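Local atomic coordinates of putative aspartate aminotransferase (PDB entry 1IUG), a protein that probably catalyses pyridoxal-phosphate-dependent transamination, moving an amino group from an amino acid such as L-aspartate to a 2-oxo acid. Residues A[301-305]-A[341-347]; A[47-51]-A[197-201]; A[19-25]-A[233-238]. All coordinates share one frame; numbering follows the deposited sequence.

Contact 1: A[301-305]-A[341-347]; sequences AFAQR and FREVLEE
V344 lies over one face of the F302 ring where two helices, 295-303 and 331-348, pack against each other in the C-terminal part of a class-V aminotransferase, on one side of the small mixed sheet that includes strand 320-323. V344 CG2 sits 3.8 Å from the centroid of the F302 ring and 8° off its normal, a CH-pi contact over the centre of the face. The other methyl of V344, CG1, is anti to the backbone N (chi1 172°), which carries it to A301 CB at 3.7 Å. At the edge of the same ring, F302 CZ meets F341 CD1 at 3.6 Å; the two ring planes are inclined by 39°. L323 of strand 320-323 touches both phenylalanines, and V267 of helix 250-270 touches F341.

Charged groups gather on the other side of V344 CG2 from the F302 ring. Bent at chi2, R305 carries its guanidinium across the valine, with V344 CG2 over the centre of one face. Two acidic residues one helical turn apart complete a salt-bridge network: E343 OE1 lies in the guanidinium plane, a long 3.7 Å from R305 NE, whereas E347 reaches out with an extended chain. R305 NH2 donates to E347 OE2 at 3.1 Å, arriving from above the carboxylate plane, and R305 NH1 adds a weak bond to that oxygen at 3.4 Å.

Contact 2: A[47-51]-A[197-201]; sequences FRTEG and ALSPR
A197 CB sits over one face of the F47 ring, 3.6 Å from its centroid and only 7° off the ring normal, a CH-pi contact in which the methyl lies almost equally far from all six ring carbons. This is the tight, inner end of a contact between the turn joining helix 30-47 to strand 52-57 and the end of strand 193-198, neighbours at the margin of the large mixed sheet of the aminotransferase fold. V53 of strand 52-57 touches both F47 and A197, and A179 and S181 of strand 178-182 also meet the ring, so the phenylalanine lies on the sheet as part of the helix-sheet core.

Backbones draw close at the next step. G51 CA stands 3.2 Å from L198 O in a CA-H...O contact with an angle of 149° at the hydrogen, next to the backbone bonding of L198 with E52, where the two strands pair. T49 OG1, hydrogen-bonded also to E172, accepts from G51 N at 2.9 Å, making an ST turn; its anti position to the T49 backbone N (chi1 -179°) brings it to S199 CA at 3.7 Å.

The outer end is looser: E50 CB approaches P200 CG at 4.0 Å, while the carboxylate of E50, an exposed residue, turns from P200. S199, the N-cap of helix 200-204, gives its hydroxyl to contacts with D177 O and A202 N. With both hydroxyls engaged in this way, the fit between the segments rests on shape and close backbone approach rather than on direct conventional hydrogen bonds.

Contact 3: A[19-25]-A[233-238]; sequences ALARPQL and INLVLA
Q24 and N234 pair through their side-chain amides, which meet with their planes 54° apart. Bent at chi2 (70°), the chain of Q24 turns its amide onto the helix, and N234 CG, anti to its own carbonyl carbon (chi1 -52°), leans out to meet it. N234 ND2 donates to Q24 OE1 at 3.2 Å, well above that carbonyl plane, while Q24 NE2 returns a bond to N234 OD1, also 3.2 Å. Rotation of both amides is fixed further: Q24 NE2 also donates to L25 O, and N234 ND2 gives a 2.7 Å bond to a water that in turn donates to L20 O and R22 O.

Apolar side chains flank this pair. L20 CD2 reaches L235 CD2 at 4.1 Å, and A19 CB rests on A238 CA at 3.8 Å, letting the backbones come close. L25 CD1 meets L237 CD1, and I233 CG2 lies against Q24 NE2. V10 of the second subunit packs on Q24 and P191 of that subunit on N234. The result is a reciprocal amide pair, with a bridging water, fastening the N-terminal segment to the start of helix 233-246 at the dimer interface of this aminotransferase.

In the fold
From the N terminus, helix 14-21 and the extended residues after it supply the first half of contact 3, whose partner is the start of helix 233-246; this closes a loop of 207 intervening residues. Contact 2 falls wholly within that loop: the turn after helix 30-47 meets the end of strand 193-198, bringing together two adjoining strands of the large sheet. The centres of contacts 2 and 3 are about 26 Å apart. Contact 1 follows in series, closing a loop of 35 residues, which includes strands 307-311 and 320-323 of the smaller sheet, and tying helix 295-303 to helix 331-348. It lies on the opposite side of the chain's centre from contact 2, about 44 Å away between centres.

Contact 1: A[301-305]-A[341-347]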
loop_
_atom_site.group_PDB
_atom_site.type_symbol
_atom_site.label_atom_id
_atom_site.label_comp_id
_atom_site.label_asym_id
_atom_site.label_seq_id
_atom_site.Cartn_x
_atom_site.Cartn_y
_atom_site.Cartn_z
ATOM N N ALA A 301 -9.292 -3.508 32.157
ATOM C CA ALA A 301 -9.341 -2.354 33.051
ATOM C C ALA A 301 -9.258 -1.064 32.234
ATOM O O ALA A 301 -9.962 -0.094 32.516
ATOM C CB ALA A 301 -8.212 -2.416 34.065
ATOM N N PHE A 302 -8.391 -1.054 31.227
ATOM C CA PHE A 302 -8.252 0.113 30.364
ATOM C C PHE A 302 -9.463 0.229 29.436
ATOM O O PHE A 302 -9.984 1.324 29.218
ATOM C CB PHE A 302 -6.955 0.035 29.548
ATOM C CG PHE A 302 -5.754 0.585 30.265
ATOM C CD1 PHE A 302 -4.793 -0.266 30.799
ATOM C CD2 PHE A 302 -5.590 1.959 30.417
ATOM C CE1 PHE A 302 -3.684 0.242 31.477
ATOM C CE2 PHE A 302 -4.484 2.480 31.094
ATOM C CZ PHE A 302 -3.530 1.617 31.626
ATOM N N ALA A 303 -9.928 -0.912 28.927
ATOM C CA ALA A 303 -11.079 -0.953 28.024
ATOM C C ALA A 303 -12.336 -0.332 28.629
ATOM O O ALA A 303 -13.031 0.432 27.955
ATOM C CB ALA A 303 -11.360 -2.385 27.573
ATOM N N GLN A 304 -12.622 -0.643 29.894
ATOM C CA GLN A 304 -13.805 -0.085 30.547
ATOM C C GLN A 304 -13.682 1.430 30.757
ATOM O O GLN A 304 -14.669 2.105 31.045
ATOM C CB GLN A 304 -14.133 -0.824 31.859
ATOM C CG GLN A 304 -13.055 -0.793 32.934
ATOM C CD GLN A 304 -13.417 -1.625 34.168
ATOM O OE1 GLN A 304 -13.309 -2.856 34.160
ATOM N NE2 GLN A 304 -13.834 -0.949 35.238
ATOM N N ARG A 305 -12.469 1.954 30.586
ATOM C CA ARG A 305 -12.202 3.388 30.719
ATOM C C ARG A 305 -12.247 4.016 29.320
ATOM O O ARG A 305 -12.049 5.221 29.168
ATOM C CB ARG A 305 -10.809 3.639 31.312
ATOM C CG ARG A 305 -10.468 2.908 32.602
ATOM C CD ARG A 305 -11.401 3.256 33.741
ATOM N NE ARG A 305 -10.784 3.015 35.048
ATOM C CZ ARG A 305 -10.603 1.815 35.595
ATOM N NH1 ARG A 305 -10.983 0.715 34.959
ATOM N NH2 ARG A 305 -10.058 1.715 36.799
ATOM N N PHE A 341 -4.253 5.886 34.121
ATOM C CA PHE A 341 -3.267 4.864 34.429
ATOM C C PHE A 341 -3.245 4.672 35.951
ATOM O O PHE A 341 -3.197 3.542 36.427
ATOM C CB PHE A 341 -1.893 5.281 33.884
ATOM C CG PHE A 341 -0.872 4.172 33.858
ATOM C CD1 PHE A 341 -1.243 2.843 34.068
ATOM C CD2 PHE A 341 0.472 4.461 33.637
ATOM C CE1 PHE A 341 -0.294 1.825 34.062
ATOM C CE2 PHE A 341 1.432 3.442 33.630
ATOM C CZ PHE A 341 1.045 2.123 33.845
ATOM N N ARG A 342 -3.335 5.774 36.698
ATOM C CA ARG A 342 -3.365 5.722 38.161
ATOM C C ARG A 342 -4.533 4.841 38.595
ATOM O O ARG A 342 -4.360 3.916 39.380
ATOM C CB ARG A 342 -3.599 7.111 38.770
ATOM C CG ARG A 342 -2.492 8.134 38.612
ATOM C CD ARG A 342 -1.191 7.684 39.245
ATOM N NE ARG A 342 -0.396 8.788 39.796
ATOM C CZ ARG A 342 -0.121 9.937 39.178
ATOM N NH1 ARG A 342 -0.573 10.189 37.955
ATOM N NH2 ARG A 342 0.632 10.840 39.789
ATOM N N GLU A 343 -5.718 5.140 38.065
ATOM C CA GLU A 343 -6.934 4.398 38.395
ATOM C C GLU A 343 -6.848 2.903 38.106
ATOM O O GLU A 343 -7.313 2.091 38.904
ATOM C CB GLU A 343 -8.142 5.002 37.674
ATOM C CG GLU A 343 -8.435 6.441 38.078
ATOM C CD GLU A 343 -9.751 6.973 37.525
ATOM O OE1 GLU A 343 -10.431 6.246 36.768
ATOM O OE2 GLU A 343 -10.103 8.127 37.857
ATOM N N VAL A 344 -6.266 2.546 36.963
ATOM C CA VAL A 344 -6.115 1.142 36.584
ATOM C C VAL A 344 -5.184 0.430 37.565
ATOM O O VAL A 344 -5.391 -0.738 37.895
ATOM C CB VAL A 344 -5.565 1.004 35.142
ATOM C CG1 VAL A 344 -5.234 -0.446 34.828
ATOM C CG2 VAL A 344 -6.587 1.524 34.148
ATOM N N LEU A 345 -4.172 1.154 38.038
ATOM C CA LEU A 345 -3.205 0.622 38.989
ATOM C C LEU A 345 -3.853 0.352 40.352
ATOM O O LEU A 345 -3.626 -0.697 40.955
ATOM C CB LEU A 345 -2.024 1.591 39.125
ATOM C CG LEU A 345 -0.698 1.201 38.460
ATOM C CD1 LEU A 345 -0.925 0.474 37.151
ATOM C CD2 LEU A 345 0.158 2.436 38.257
ATOM N N GLU A 346 -4.690 1.283 40.806
ATOM C CA GLU A 346 -5.385 1.154 42.085
ATOM C C GLU A 346 -6.394 0.009 42.082
ATOM O O GLU A 346 -6.752 -0.509 43.139
ATOM C CB GLU A 346 -6.112 2.454 42.437
ATOM C CG GLU A 346 -5.201 3.662 42.617
ATOM C CD GLU A 346 -5.962 4.953 42.893
ATOM O OE1 GLU A 346 -7.183 5.014 42.616
ATOM O OE2 GLU A 346 -5.331 5.915 43.383
ATOM N N GLU A 347 -6.861 -0.368 40.893
ATOM C CA GLU A 347 -7.837 -1.443 40.749
ATOM C C GLU A 347 -7.202 -2.830 40.670
ATOM O O GLU A 347 -7.651 -3.759 41.343
ATOM C CB GLU A 347 -8.713 -1.211 39.508
ATOM C CG GLU A 347 -9.814 -2.258 39.322
ATOM C CD GLU A 347 -10.595 -2.092 38.026
ATOM O OE1 GLU A 347 -10.605 -3.043 37.216
ATOM O OE2 GLU A 347 -11.210 -1.024 37.822
#

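Contact 2: A[47-51]-A[197-201]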
loop_
_atom_site.group_PDB
_atom_site.type_symbol
_atom_site.label_atom_id
_atom_site.label_comp_id
_atom_site.label_asym_id
_atom_site.label_seq_id
_atom_site.Cartn_x
_atom_site.Cartn_y
_atom_site.Cartn_z
ATOM N N PHE A 47 14.086 13.477 7.725
ATOM C CA PHE A 47 15.113 12.442 7.831
ATOM C C PHE A 47 16.531 12.988 8.018
ATOM O O PHE A 47 17.443 12.233 8.371
ATOM C CB PHE A 47 15.088 11.528 6.602
ATOM C CG PHE A 47 14.155 10.357 6.727
ATOM C CD1 PHE A 47 12.978 10.304 5.983
ATOM C CD2 PHE A 47 14.471 9.287 7.562
ATOM C CE1 PHE A 47 12.137 9.200 6.066
ATOM C CE2 PHE A 47 13.635 8.179 7.651
ATOM C CZ PHE A 47 12.468 8.134 6.903
ATOM N N ARG A 48 16.719 14.283 7.761
ATOM C CA ARG A 48 18.030 14.921 7.903
ATOM C C ARG A 48 19.003 14.265 6.931
ATOM O O ARG A 48 19.964 13.616 7.344
ATOM C CB ARG A 48 18.574 14.744 9.327
ATOM C CG ARG A 48 17.778 15.372 10.450
ATOM C CD ARG A 48 17.658 16.871 10.327
ATOM N NE ARG A 48 17.118 17.460 11.556
ATOM C CZ ARG A 48 17.732 17.439 12.740
ATOM N NH1 ARG A 48 18.922 16.859 12.878
ATOM N NH2 ARG A 48 17.149 17.999 13.795
ATOM N N THR A 49 18.721 14.388 5.641
ATOM C CA THR A 49 19.585 13.800 4.631
ATOM C C THR A 49 19.710 14.696 3.411
ATOM O O THR A 49 18.858 15.539 3.153
ATOM C CB THR A 49 19.092 12.388 4.187
ATOM O OG1 THR A 49 19.999 11.848 3.214
ATOM C CG2 THR A 49 17.704 12.457 3.573
ATOM N N GLU A 50 20.813 14.535 2.695
ATOM C CA GLU A 50 21.057 15.293 1.481
ATOM C C GLU A 50 20.616 14.395 0.326
ATOM O O GLU A 50 20.652 14.793 -0.836
ATOM C CB GLU A 50 22.548 15.617 1.356
ATOM C CG GLU A 50 22.851 16.876 0.554
ATOM C CD GLU A 50 22.352 18.137 1.240
ATOM O OE1 GLU A 50 22.737 18.374 2.408
ATOM O OE2 GLU A 50 21.575 18.891 0.610
ATOM N N GLY A 51 20.186 13.181 0.674
ATOM C CA GLY A 51 19.743 12.211 -0.311
ATOM C C GLY A 51 18.297 12.343 -0.744
ATOM O O GLY A 51 17.749 13.441 -0.791
ATOM N N ALA A 197 14.341 6.176 2.830
ATOM C CA ALA A 197 15.244 7.313 2.740
ATOM C C ALA A 197 16.623 6.776 2.381
ATOM O O ALA A 197 17.127 5.864 3.033
ATOM C CB ALA A 197 15.287 8.069 4.063
ATOM N N LEU A 198 17.211 7.341 1.331
ATOM C CA LEU A 198 18.525 6.932 0.852
ATOM C C LEU A 198 19.506 8.101 0.848
ATOM O O LEU A 198 19.248 9.139 0.234
ATOM C CB LEU A 198 18.410 6.373 -0.571
ATOM C CG LEU A 198 17.480 5.174 -0.789
ATOM C CD1 LEU A 198 17.125 5.048 -2.253
ATOM C CD2 LEU A 198 18.127 3.901 -0.266
ATOM N N SER A 199 20.632 7.921 1.529
ATOM C CA SER A 199 21.676 8.941 1.588
ATOM C C SER A 199 22.394 8.971 0.233
ATOM O O SER A 199 22.227 8.056 -0.588
ATOM C CB SER A 199 22.684 8.596 2.692
ATOM O OG SER A 199 23.429 7.437 2.354
ATOM N N PRO A 200 23.186 10.030 -0.029
ATOM C CA PRO A 200 23.913 10.128 -1.303
ATOM C C PRO A 200 24.787 8.893 -1.519
ATOM O O PRO A 200 24.869 8.356 -2.622
ATOM C CB PRO A 200 24.756 11.390 -1.109
ATOM C CG PRO A 200 23.862 12.245 -0.251
ATOM C CD PRO A 200 23.368 11.253 0.775
ATOM N N ARG A 201 25.382 8.425 -0.426
ATOM C CA ARG A 201 26.244 7.247 -0.395
ATOM C C ARG A 201 25.457 6.042 -0.937
ATOM O O ARG A 201 25.903 5.355 -1.860
ATOM C CB ARG A 201 26.649 7.012 1.068
ATOM C CG ARG A 201 28.060 6.500 1.369
ATOM C CD ARG A 201 28.369 5.154 0.766
ATOM N NE ARG A 201 29.503 4.516 1.442
ATOM C CZ ARG A 201 29.402 3.728 2.511
ATOM N NH1 ARG A 201 28.219 3.469 3.048
ATOM N NH2 ARG A 201 30.483 3.163 3.023
#

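Contact 3: A[19-25]-A[233-238]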
loop_
_atom_site.group_PDB
_atom_site.type_symbol
_atom_site.label_atom_id
_atom_site.label_comp_id
_atom_site.label_asym_id
_atom_site.label_seq_id
_atom_site.Cartn_x
_atom_site.Cartn_y
_atom_site.Cartn_z
ATOM N N ALA A 19 -7.408 16.723 5.399
ATOM C CA ALA A 19 -6.842 16.283 4.130
ATOM C C ALA A 19 -7.628 15.128 3.519
ATOM O O ALA A 19 -7.855 15.099 2.313
ATOM C CB ALA A 19 -5.377 15.889 4.319
ATOM N N LEU A 20 -8.061 14.193 4.362
ATOM C CA LEU A 20 -8.819 13.036 3.905
ATOM C C LEU A 20 -10.234 13.382 3.437
ATOM O O LEU A 20 -10.861 12.600 2.719
ATOM C CB LEU A 20 -8.874 11.966 4.999
ATOM C CG LEU A 20 -7.554 11.296 5.396
ATOM C CD1 LEU A 20 -7.818 10.241 6.463
ATOM C CD2 LEU A 20 -6.892 10.666 4.180
ATOM N N ALA A 21 -10.733 14.548 3.844
ATOM C CA ALA A 21 -12.071 14.995 3.456
ATOM C C ALA A 21 -12.077 15.687 2.088
ATOM O O ALA A 21 -13.138 15.912 1.500
ATOM C CB ALA A 21 -12.650 15.925 4.523
ATOM N N ARG A 22 -10.890 16.016 1.584
ATOM C CA ARG A 22 -10.753 16.680 0.289
ATOM C C ARG A 22 -11.171 15.762 -0.854
ATOM O O ARG A 22 -10.988 14.543 -0.781
ATOM C CB ARG A 22 -9.304 17.129 0.068
ATOM C CG ARG A 22 -8.785 18.133 1.081
ATOM C CD ARG A 22 -9.603 19.408 1.077
ATOM N NE ARG A 22 -9.175 20.318 2.138
ATOM C CZ ARG A 22 -9.583 21.578 2.259
ATOM N NH1 ARG A 22 -10.435 22.095 1.379
ATOM N NH2 ARG A 22 -9.146 22.320 3.270
ATOM N N PRO A 23 -11.765 16.336 -1.921
ATOM C CA PRO A 23 -12.200 15.545 -3.078
ATOM C C PRO A 23 -10.992 14.868 -3.728
ATOM O O PRO A 23 -9.869 15.365 -3.636
ATOM C CB PRO A 23 -12.819 16.599 -3.998
ATOM C CG PRO A 23 -13.351 17.619 -3.028
ATOM C CD PRO A 23 -12.203 17.738 -2.052
ATOM N N GLN A 24 -11.231 13.728 -4.368
ATOM C CA GLN A 24 -10.176 12.958 -5.019
ATOM C C GLN A 24 -9.419 13.716 -6.115
ATOM O O GLN A 24 -10.025 14.328 -7.000
ATOM C CB GLN A 24 -10.761 11.667 -5.606
ATOM C CG GLN A 24 -9.733 10.700 -6.167
ATOM C CD GLN A 24 -8.892 10.053 -5.083
ATOM O OE1 GLN A 24 -9.423 9.520 -4.108
ATOM N NE2 GLN A 24 -7.572 10.086 -5.255
ATOM N N LEU A 25 -8.090 13.663 -6.041
ATOM C CA LEU A 25 -7.223 14.306 -7.025
ATOM C C LEU A 25 -6.592 13.249 -7.923
ATOM O O LEU A 25 -6.304 12.136 -7.475
ATOM C CB LEU A 25 -6.092 15.082 -6.336
ATOM C CG LEU A 25 -6.379 16.400 -5.613
ATOM C CD1 LEU A 25 -5.076 16.937 -5.040
ATOM C CD2 LEU A 25 -6.993 17.418 -6.574
ATOM N N ILE A 233 -2.346 9.023 -3.009
ATOM C CA ILE A 233 -2.256 10.480 -3.010
ATOM C C ILE A 233 -2.989 11.187 -1.869
ATOM O O ILE A 233 -2.547 12.241 -1.407
ATOM C CB ILE A 233 -2.701 11.046 -4.394
ATOM C CG1 ILE A 233 -2.343 12.530 -4.519
ATOM C CG2 ILE A 233 -4.188 10.807 -4.621
ATOM C CD1 ILE A 233 -0.846 12.796 -4.539
ATOM N N ASN A 234 -4.086 10.595 -1.401
ATOM C CA ASN A 234 -4.874 11.159 -0.302
ATOM C C ASN A 234 -4.040 11.159 0.982
ATOM O O ASN A 234 -4.050 12.128 1.745
ATOM C CB ASN A 234 -6.150 10.334 -0.076
ATOM C CG ASN A 234 -6.960 10.142 -1.349
ATOM O OD1 ASN A 234 -6.488 9.537 -2.315
ATOM N ND2 ASN A 234 -8.187 10.651 -1.352
ATOM N N LEU A 235 -3.346 10.048 1.222
ATOM C CA LEU A 235 -2.491 9.902 2.395
ATOM C C LEU A 235 -1.265 10.807 2.277
ATOM O O LEU A 235 -0.790 11.345 3.272
ATOM C CB LEU A 235 -2.054 8.445 2.558
ATOM C CG LEU A 235 -3.146 7.392 2.750
ATOM C CD1 LEU A 235 -2.500 6.037 2.966
ATOM C CD2 LEU A 235 -4.016 7.738 3.937
ATOM N N VAL A 236 -0.751 10.964 1.059
ATOM C CA VAL A 236 0.403 11.821 0.813
ATOM C C VAL A 236 0.057 13.252 1.226
ATOM O O VAL A 236 0.883 13.947 1.824
ATOM C CB VAL A 236 0.847 11.770 -0.677
ATOM C CG1 VAL A 236 1.952 12.783 -0.945
ATOM C CG2 VAL A 236 1.345 10.375 -1.022
ATOM N N LEU A 237 -1.178 13.667 0.941
ATOM C CA LEU A 237 -1.663 15.001 1.306
ATOM C C LEU A 237 -1.627 15.162 2.819
ATOM O O LEU A 237 -1.207 16.203 3.333
ATOM C CB LEU A 237 -3.098 15.210 0.819
ATOM C CG LEU A 237 -3.285 15.854 -0.552
ATOM C CD1 LEU A 237 -4.727 15.676 -1.017
ATOM C CD2 LEU A 237 -2.909 17.331 -0.471
ATOM N N ALA A 238 -2.091 14.125 3.517
ATOM C CA ALA A 238 -2.116 14.107 4.977
ATOM C C ALA A 238 -0.696 14.204 5.555
ATOM O O ALA A 238 -0.459 14.923 6.524
ATOM C CB ALA A 238 -2.814 12.838 5.474
HETATM O O HOH W 1 -9.946 12.134 0.116
#